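Local coordinates for precorrin-3 methylase (Rhodobacter capsulatus, PDB 3NUT) that transfers a methyl group from S-adenosyl-L-methionine to a tetrapyrrole precursor in the cobalamin (vitamin B12) biosynthetic pathway, at the interface of chains A and B. Numbering follows the deposited sequence. Chains: chain A/B, Precorrin-3 methylase.

Contact 1: the interface of chains A and B. Residues chain A 139-140, 147, 154-155, 158-159; chain B 136, 158, 161-164, 233.
Helix 149-161 of chain A lies on the C-terminal end of the same helix of chain B and on the loop B:Gly162 to B:Phe164 behind it, in the two-fold symmetric interface of the deposited assembly. A:Arg155 carries the contact. Its chain turns at chi2 (-88°) and runs over one face of the B:Phe164 ring, with A:Arg155 CD 3.6 Å from the centroid, while A:Ile140 CG1 meets the edge of that ring. Beyond CD the guanidinium grips the loop backbone side-on: NE and NH2 both donate to the carbonyl B:Asp163 O, NE from above the carbonyl plane and A:Arg155 NH2 within it, the latter at 2.7 Å. NE also donates to the carbonyl B:Gly162 O, nearly along the C=O axis. On the other side A:Arg155 NH1 forms a salt bridge of 2.8 Å with the carboxylate B:Asp136 OD2, met from above its plane; guanidinium and carboxylate stand 85° apart. The salt bridge from A:Arg155 NH2 to B:Asp163 OD2 is weak at 3.5 Å. Though bent at H, these bonds from three nitrogens should limit the rotation of the guanidinium. The A:His158 and B:His158 side chains cross at about a right angle, A:His158 ND1 to B:His158 ND1 3.2 Å, a hydrogen bond in which either ring could be the donor. The A:His158 ring also has one face against the B:Arg161-B:Gly162 peptide. The patch probably ties helix 149-161 of chain A to the helix end and following loop of chain B.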
ATOM      1  N   ALA A 139       0.463  -1.896   8.573  1.00 37.10           N
ATOM      2  CA  ALA A 139       0.782  -0.482   8.643  1.00 37.27           C
ATOM      3  C   ALA A 139       0.252   0.074   9.945  1.00 37.33           C
ATOM      4  O   ALA A 139      -0.890  -0.195  10.332  1.00 37.28           O
ATOM      5  CB  ALA A 139       0.178   0.266   7.454  1.00 37.58           C
ATOM      6  N   ILE A 140       1.076   0.849  10.626  1.00 38.02           N
ATOM      7  CA  ILE A 140       0.728   1.294  11.969  1.00 39.22           C
ATOM      8  C   ILE A 140       1.083   2.762  12.165  1.00 40.10           C
ATOM      9  O   ILE A 140       2.224   3.187  11.922  1.00 40.14           O
ATOM     10  CB  ILE A 140       1.409   0.411  13.073  1.00 39.04           C
ATOM     11  CG1 ILE A 140       0.898  -1.042  13.020  1.00 39.16           C
ATOM     12  CG2 ILE A 140       1.149   0.987  14.460  1.00 38.82           C
ATOM     13  CD1 ILE A 140       1.695  -2.055  13.909  1.00 39.30           C
ATOM     14  N   LYS A 147      -6.086   7.947  19.933  1.00 71.02           N
ATOM     15  CA  LYS A 147      -6.093   6.652  20.627  1.00 71.20           C
ATOM     16  C   LYS A 147      -5.388   6.754  21.998  1.00 71.03           C
ATOM     17  O   LYS A 147      -4.462   7.562  22.173  1.00 71.37           O
ATOM     18  CB  LYS A 147      -5.398   5.576  19.780  1.00 71.32           C
ATOM     19  CG  LYS A 147      -5.972   5.375  18.375  1.00 71.66           C
ATOM     20  CD  LYS A 147      -5.647   3.984  17.793  1.00 73.12           C
ATOM     21  CE  LYS A 147      -4.201   3.858  17.261  1.00 73.30           C
ATOM     22  NZ  LYS A 147      -3.148   3.824  18.325  1.00 71.79           N
ATOM     23  N   LYS A 154      -1.469  -2.882  22.117  1.00 49.55           N
ATOM     24  CA  LYS A 154      -2.175  -4.087  21.678  1.00 48.44           C
ATOM     25  C   LYS A 154      -1.857  -4.398  20.198  1.00 47.94           C
ATOM     26  O   LYS A 154      -1.732  -5.571  19.807  1.00 48.16           O
ATOM     27  CB  LYS A 154      -3.687  -3.946  21.922  1.00 48.28           C
ATOM     28  CG  LYS A 154      -4.569  -5.051  21.299  1.00 48.12           C
ATOM     29  CD  LYS A 154      -6.068  -4.811  21.516  1.00 46.03           C
ATOM     30  CE  LYS A 154      -6.604  -3.696  20.612  1.00 46.90           C
ATOM     31  NZ  LYS A 154      -8.114  -3.588  20.686  1.00 46.16           N
ATOM     32  N   ARG A 155      -1.695  -3.345  19.393  1.00 46.41           N
ATOM     33  CA  ARG A 155      -1.419  -3.509  17.974  1.00 45.49           C
ATOM     34  C   ARG A 155       0.018  -3.981  17.795  1.00 45.04           C
ATOM     35  O   ARG A 155       0.264  -4.941  17.061  1.00 44.23           O
ATOM     36  CB  ARG A 155      -1.666  -2.211  17.179  1.00 44.90           C
ATOM     37  CG  ARG A 155      -3.125  -1.767  17.100  1.00 43.88           C
ATOM     38  CD  ARG A 155      -3.863  -2.380  15.910  1.00 42.63           C
ATOM     39  NE  ARG A 155      -5.318  -2.195  15.933  1.00 40.19           N
ATOM     40  CZ  ARG A 155      -5.934  -1.010  15.857  1.00 39.80           C
ATOM     41  NH1 ARG A 155      -5.210   0.117  15.778  1.00 35.09           N
ATOM     42  NH2 ARG A 155      -7.278  -0.949  15.855  1.00 34.74           N
ATOM     43  N   HIS A 158       0.618  -7.782  18.930  1.00 45.67           N
ATOM     44  CA  HIS A 158       0.024  -8.744  18.013  1.00 45.94           C
ATOM     45  C   HIS A 158       0.686  -8.843  16.623  1.00 45.90           C
ATOM     46  O   HIS A 158       0.670  -9.906  15.993  1.00 45.55           O
ATOM     47  CB  HIS A 158      -1.462  -8.503  17.902  1.00 46.57           C
ATOM     48  CG  HIS A 158      -2.210  -8.977  19.097  1.00 46.85           C
ATOM     49  ND1 HIS A 158      -2.500 -10.307  19.307  1.00 47.91           N
ATOM     50  CD2 HIS A 158      -2.692  -8.309  20.170  1.00 47.31           C
ATOM     51  CE1 HIS A 158      -3.144 -10.438  20.452  1.00 47.85           C
ATOM     52  NE2 HIS A 158      -3.276  -9.239  20.993  1.00 48.52           N
ATOM     53  N   ALA A 159       1.276  -7.750  16.158  1.00 45.74           N
ATOM     54  CA  ALA A 159       1.960  -7.751  14.874  1.00 46.00           C
ATOM     55  C   ALA A 159       3.272  -8.509  15.088  1.00 45.95           C
ATOM     56  O   ALA A 159       3.667  -9.344  14.281  1.00 45.88           O
ATOM     57  CB  ALA A 159       2.214  -6.311  14.400  1.00 45.90           C
TER
ATOM     58  N   ASP B 136      -5.065   1.413  11.179  1.00 34.29           N
ATOM     59  CA  ASP B 136      -4.064   0.336  11.182  1.00 33.13           C
ATOM     60  C   ASP B 136      -4.639  -0.889  10.483  1.00 32.39           C
ATOM     61  O   ASP B 136      -5.763  -1.341  10.763  1.00 32.24           O
ATOM     62  CB  ASP B 136      -3.608  -0.040  12.617  1.00 32.76           C
ATOM     63  CG  ASP B 136      -2.883   1.106  13.370  1.00 32.94           C
ATOM     64  OD1 ASP B 136      -2.352   2.068  12.766  1.00 33.57           O
ATOM     65  OD2 ASP B 136      -2.830   1.031  14.623  1.00 34.40           O
ATOM     66  N   HIS B 158      -3.792 -13.119  15.292  1.00 50.31           N
ATOM     67  CA  HIS B 158      -3.102 -11.968  15.883  1.00 50.21           C
ATOM     68  C   HIS B 158      -3.517 -10.614  15.280  1.00 49.99           C
ATOM     69  O   HIS B 158      -3.382  -9.564  15.924  1.00 49.77           O
ATOM     70  CB  HIS B 158      -1.590 -12.173  15.823  1.00 50.40           C
ATOM     71  CG  HIS B 158      -1.085 -13.152  16.833  1.00 51.63           C
ATOM     72  ND1 HIS B 158      -1.029 -12.862  18.183  1.00 52.12           N
ATOM     73  CD2 HIS B 158      -0.638 -14.423  16.700  1.00 51.87           C
ATOM     74  CE1 HIS B 158      -0.566 -13.914  18.835  1.00 52.18           C
ATOM     75  NE2 HIS B 158      -0.319 -14.872  17.959  1.00 51.99           N
ATOM     76  N   ARG B 161      -7.190 -10.223  16.909  1.00 48.07           N
ATOM     77  CA  ARG B 161      -7.121  -9.800  18.310  1.00 47.90           C
ATOM     78  C   ARG B 161      -6.503  -8.420  18.467  1.00 47.33           C
ATOM     79  O   ARG B 161      -6.955  -7.636  19.320  1.00 47.60           O
ATOM     80  CB  ARG B 161      -6.425 -10.851  19.194  1.00 48.05           C
ATOM     81  CG  ARG B 161      -7.087 -12.234  19.109  1.00 49.93           C
ATOM     82  CD  ARG B 161      -6.367 -13.301  19.932  1.00 53.29           C
ATOM     83  NE  ARG B 161      -6.606 -14.638  19.387  1.00 54.79           N
ATOM     84  CZ  ARG B 161      -6.245 -15.779  19.974  1.00 55.22           C
ATOM     85  NH1 ARG B 161      -5.631 -15.767  21.146  1.00 56.14           N
ATOM     86  NH2 ARG B 161      -6.500 -16.939  19.387  1.00 55.91           N
ATOM     87  N   GLY B 162      -5.489  -8.124  17.642  1.00 46.22           N
ATOM     88  CA  GLY B 162      -4.905  -6.779  17.560  1.00 44.60           C
ATOM     89  C   GLY B 162      -5.817  -5.745  16.888  1.00 43.63           C
ATOM     90  O   GLY B 162      -5.432  -4.568  16.743  1.00 43.37           O
ATOM     91  N   ASP B 163      -7.024  -6.187  16.514  1.00 42.19           N
ATOM     92  CA  ASP B 163      -8.037  -5.374  15.822  1.00 41.62           C
ATOM     93  C   ASP B 163      -7.483  -4.556  14.640  1.00 40.91           C
ATOM     94  O   ASP B 163      -7.572  -3.321  14.610  1.00 40.73           O
ATOM     95  CB  ASP B 163      -8.776  -4.465  16.791  1.00 41.44           C
ATOM     96  CG  ASP B 163     -10.034  -3.859  16.176  1.00 41.98           C
ATOM     97  OD1 ASP B 163     -10.810  -4.597  15.536  1.00 41.46           O
ATOM     98  OD2 ASP B 163     -10.252  -2.640  16.353  1.00 44.47           O
ATOM     99  N   PHE B 164      -6.871  -5.269  13.704  1.00 39.66           N
ATOM    100  CA  PHE B 164      -6.311  -4.690  12.507  1.00 38.36           C
ATOM    101  C   PHE B 164      -7.365  -4.800  11.456  1.00 37.75           C
ATOM    102  O   PHE B 164      -8.151  -5.731  11.486  1.00 37.01           O
ATOM    103  CB  PHE B 164      -5.087  -5.495  12.064  1.00 37.66           C
ATOM    104  CG  PHE B 164      -3.824  -5.038  12.689  1.00 37.42           C
ATOM    105  CD1 PHE B 164      -3.097  -3.990  12.121  1.00 37.65           C
ATOM    106  CD2 PHE B 164      -3.345  -5.637  13.862  1.00 37.93           C
ATOM    107  CE1 PHE B 164      -1.874  -3.544  12.706  1.00 39.11           C
ATOM    108  CE2 PHE B 164      -2.153  -5.189  14.463  1.00 37.32           C
ATOM    109  CZ  PHE B 164      -1.411  -4.138  13.887  1.00 36.94           C
ATOM    110  N   ASN B 233     -11.915  -3.326  10.715  1.00 40.85           N
ATOM    111  CA  ASN B 233     -11.743  -3.591  12.119  1.00 42.23           C
ATOM    112  C   ASN B 233     -13.090  -3.484  12.790  1.00 43.22           C
ATOM    113  O   ASN B 233     -14.113  -3.299  12.110  1.00 43.30           O
ATOM    114  CB  ASN B 233     -10.717  -2.655  12.749  1.00 42.65           C
ATOM    115  CG  ASN B 233     -11.139  -1.200  12.730  1.00 44.90           C
ATOM    116  OD1 ASN B 233     -12.329  -0.874  12.664  1.00 46.45           O
ATOM    117  ND2 ASN B 233     -10.147  -0.302  12.811  1.00 46.24           N
TER

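Contact 2: the interface of chains A and B. Residues chain A 90-92, 96, 139-141; chain B 133-137.
Strand 137-141 of chain A runs antiparallel to the start of the same strand in chain B, while the loop A:Gly90 to A:Phe92 and the N-terminal part of helix 94-104 face the loop B:Leu133 to B:Asp136. The strand pairing rests on the amide A:Ala139 N, which donates to the carbonyl B:Phe137 O at 2.8 Å, nearly along the C=O axis and almost straight (164° at H). The return bond, from B:Phe137 N to A:Ala139 O, is weak at 3.3 Å. Two residues further along the strand, a side chain replaces the backbone as acceptor: the carboxylate B:Asp136 OD1 takes the amide of A:Asn141 N at 2.9 Å, met from above the carboxylate plane. With CG anti to its carbonyl carbon, B:Asp136 brings its carboxylate to the chain A strand, crossing A:Ile140 obliquely. The methyl A:Ala139 CB sits over one face of the B:Phe137 ring, displaced toward its rim and 4.0 Å from the centroid; B:Leu133 CB lies on the opposite face. B:Phe137 CG sits over the backbone, flanked by both N and C (chi1 65°), which turns the ring toward this methyl. A:Phe92 crosses B:Asp136 at about a right angle, A:Phe92 CZ 3.3 Å from B:Asp136 OD1, with ring and carboxylate planes 79° apart. Its own chain backs it, A:Asn141 CB lying over the ring centre. Two waters bridge the loops: water 1 links A:Gly90 O to B:Leu133 N, and water 2 lies 2.6 Å from B:Leu133 O and also meets A:Phe92 N. Together the strand pairing and bridged loops probably help hold the two subunits of the deposited assembly together.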
ATOM      1  N   GLY A  90      -6.308   7.122   1.526  1.00 29.18           N
ATOM      2  CA  GLY A  90      -6.962   6.161   2.401  1.00 29.77           C
ATOM      3  C   GLY A  90      -6.016   5.634   3.469  1.00 30.67           C
ATOM      4  O   GLY A  90      -6.346   4.690   4.211  1.00 31.29           O
ATOM      5  N   VAL A  91      -4.838   6.245   3.556  1.00 30.27           N
ATOM      6  CA  VAL A  91      -3.812   5.775   4.476  1.00 29.72           C
ATOM      7  C   VAL A  91      -3.482   6.883   5.491  1.00 29.75           C
ATOM      8  O   VAL A  91      -2.686   7.803   5.211  1.00 29.82           O
ATOM      9  CB  VAL A  91      -2.559   5.243   3.709  1.00 29.57           C
ATOM     10  CG1 VAL A  91      -1.485   4.751   4.691  1.00 29.05           C
ATOM     11  CG2 VAL A  91      -2.943   4.111   2.761  1.00 26.96           C
ATOM     12  N   PHE A  92      -4.119   6.806   6.661  1.00 29.13           N
ATOM     13  CA  PHE A  92      -3.937   7.827   7.723  1.00 28.98           C
ATOM     14  C   PHE A  92      -4.005   9.228   7.130  1.00 28.17           C
ATOM     15  O   PHE A  92      -3.051  10.001   7.250  1.00 28.44           O
ATOM     16  CB  PHE A  92      -2.605   7.610   8.464  1.00 28.58           C
ATOM     17  CG  PHE A  92      -2.427   6.201   8.939  1.00 30.05           C
ATOM     18  CD1 PHE A  92      -3.418   5.592   9.738  1.00 30.10           C
ATOM     19  CD2 PHE A  92      -1.295   5.471   8.584  1.00 30.25           C
ATOM     20  CE1 PHE A  92      -3.282   4.278  10.160  1.00 30.13           C
ATOM     21  CE2 PHE A  92      -1.141   4.152   9.009  1.00 30.19           C
ATOM     22  CZ  PHE A  92      -2.142   3.547   9.790  1.00 30.00           C
ATOM     23  N   SER A  96     -10.837   9.139   4.990  1.00 28.34           N
ATOM     24  CA  SER A  96     -11.535   8.841   6.251  1.00 29.49           C
ATOM     25  C   SER A  96     -12.318  10.012   6.859  1.00 29.13           C
ATOM     26  O   SER A  96     -13.499   9.878   7.203  1.00 29.01           O
ATOM     27  CB  SER A  96     -10.525   8.390   7.309  1.00 30.27           C
ATOM     28  OG  SER A  96     -10.688   7.018   7.576  1.00 34.91           O
ATOM     29  N   ALA A 139       0.463  -1.896   8.573  1.00 37.10           N
ATOM     30  CA  ALA A 139       0.782  -0.482   8.643  1.00 37.27           C
ATOM     31  C   ALA A 139       0.252   0.074   9.945  1.00 37.33           C
ATOM     32  O   ALA A 139      -0.890  -0.195  10.332  1.00 37.28           O
ATOM     33  CB  ALA A 139       0.178   0.266   7.454  1.00 37.58           C
ATOM     34  N   ILE A 140       1.076   0.849  10.626  1.00 38.02           N
ATOM     35  CA  ILE A 140       0.728   1.294  11.969  1.00 39.22           C
ATOM     36  C   ILE A 140       1.083   2.762  12.165  1.00 40.10           C
ATOM     37  O   ILE A 140       2.224   3.187  11.922  1.00 40.14           O
ATOM     38  CB  ILE A 140       1.409   0.411  13.073  1.00 39.04           C
ATOM     39  CG1 ILE A 140       0.898  -1.042  13.020  1.00 39.16           C
ATOM     40  CG2 ILE A 140       1.149   0.987  14.460  1.00 38.82           C
ATOM     41  CD1 ILE A 140       1.695  -2.055  13.909  1.00 39.30           C
ATOM     42  N   ASN A 141       0.106   3.534  12.606  1.00 41.28           N
ATOM     43  CA  ASN A 141       0.322   4.942  12.872  1.00 43.65           C
ATOM     44  C   ASN A 141       0.786   5.119  14.328  1.00 44.77           C
ATOM     45  O   ASN A 141       0.078   4.726  15.260  1.00 44.99           O
ATOM     46  CB  ASN A 141      -0.992   5.677  12.613  1.00 43.81           C
ATOM     47  CG  ASN A 141      -0.903   7.162  12.839  1.00 46.30           C
ATOM     48  OD1 ASN A 141       0.174   7.768  12.791  1.00 48.60           O
ATOM     49  ND2 ASN A 141      -2.061   7.774  13.068  1.00 48.66           N
TER
ATOM     50  N   LEU B 133      -9.560   1.118   4.934  1.00 27.78           N
ATOM     51  CA  LEU B 133      -8.202   0.849   5.419  1.00 28.92           C
ATOM     52  C   LEU B 133      -7.624   2.082   6.100  1.00 29.41           C
ATOM     53  O   LEU B 133      -6.418   2.204   6.269  1.00 30.62           O
ATOM     54  CB  LEU B 133      -7.321   0.319   4.274  1.00 27.73           C
ATOM     55  CG  LEU B 133      -7.789  -0.995   3.624  1.00 27.61           C
ATOM     56  CD1 LEU B 133      -6.698  -1.625   2.717  1.00 28.83           C
ATOM     57  CD2 LEU B 133      -8.208  -2.015   4.687  1.00 26.93           C
ATOM     58  N   GLY B 134      -8.499   2.986   6.507  1.00 30.55           N
ATOM     59  CA  GLY B 134      -8.084   4.279   7.059  1.00 31.86           C
ATOM     60  C   GLY B 134      -7.449   4.240   8.435  1.00 32.90           C
ATOM     61  O   GLY B 134      -6.891   5.236   8.895  1.00 33.02           O
ATOM     62  N   HIS B 135      -7.547   3.090   9.087  1.00 34.17           N
ATOM     63  CA  HIS B 135      -6.866   2.812  10.357  1.00 36.14           C
ATOM     64  C   HIS B 135      -5.850   1.696  10.136  1.00 35.17           C
ATOM     65  O   HIS B 135      -5.823   1.079   9.061  1.00 35.33           O
ATOM     66  CB  HIS B 135      -7.871   2.284  11.392  1.00 37.28           C
ATOM     67  CG  HIS B 135      -8.533   3.346  12.214  1.00 42.50           C
ATOM     68  ND1 HIS B 135      -9.320   4.338  11.659  1.00 46.76           N
ATOM     69  CD2 HIS B 135      -8.561   3.542  13.555  1.00 45.90           C
ATOM     70  CE1 HIS B 135      -9.783   5.117  12.623  1.00 49.22           C
ATOM     71  NE2 HIS B 135      -9.341   4.653  13.782  1.00 51.27           N
ATOM     72  N   ASP B 136      -5.065   1.413  11.179  1.00 34.29           N
ATOM     73  CA  ASP B 136      -4.064   0.336  11.182  1.00 33.13           C
ATOM     74  C   ASP B 136      -4.639  -0.889  10.483  1.00 32.39           C
ATOM     75  O   ASP B 136      -5.763  -1.341  10.763  1.00 32.24           O
ATOM     76  CB  ASP B 136      -3.608  -0.040  12.617  1.00 32.76           C
ATOM     77  CG  ASP B 136      -2.883   1.106  13.370  1.00 32.94           C
ATOM     78  OD1 ASP B 136      -2.352   2.068  12.766  1.00 33.57           O
ATOM     79  OD2 ASP B 136      -2.830   1.031  14.623  1.00 34.40           O
ATOM     80  N   PHE B 137      -3.867  -1.412   9.545  1.00 31.73           N
ATOM     81  CA  PHE B 137      -4.330  -2.509   8.731  1.00 31.36           C
ATOM     82  C   PHE B 137      -3.190  -3.444   8.403  1.00 31.80           C
ATOM     83  O   PHE B 137      -2.024  -3.090   8.539  1.00 31.08           O
ATOM     84  CB  PHE B 137      -5.007  -1.987   7.446  1.00 31.18           C
ATOM     85  CG  PHE B 137      -4.086  -1.247   6.497  1.00 28.69           C
ATOM     86  CD1 PHE B 137      -3.536  -1.891   5.397  1.00 29.39           C
ATOM     87  CD2 PHE B 137      -3.819   0.090   6.676  1.00 27.08           C
ATOM     88  CE1 PHE B 137      -2.694  -1.207   4.484  1.00 28.83           C
ATOM     89  CE2 PHE B 137      -2.990   0.788   5.769  1.00 28.61           C
ATOM     90  CZ  PHE B 137      -2.425   0.123   4.670  1.00 27.60           C
TER
HETATM   91  O   HOH W   1      -8.844   3.394   3.288  1.00 25.38           O
HETATM   92  O   HOH W   2      -4.598   3.822   7.147  1.00 31.27           O

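The C-alpha centres of contact 1 and contact 2 lie about 11 Å apart, and both include A:Ala139, A:Ile140 and B:Asp136, so they are neighbouring parts of one continuous interface. B:Asp136 is the shared residue that bridges them: its two carboxylate oxygens serve different patches, OD2 in contact 1 and OD1 in contact 2, so the helix-side and strand-side bonds would restrain one another. Contact 1 is richer in charge, contact 2 in backbone pairing and water. Because the interface is two-fold symmetric, each patch recurs with the chains exchanged, which is consistent with a dimer, though the structure alone does not prove its state in solution.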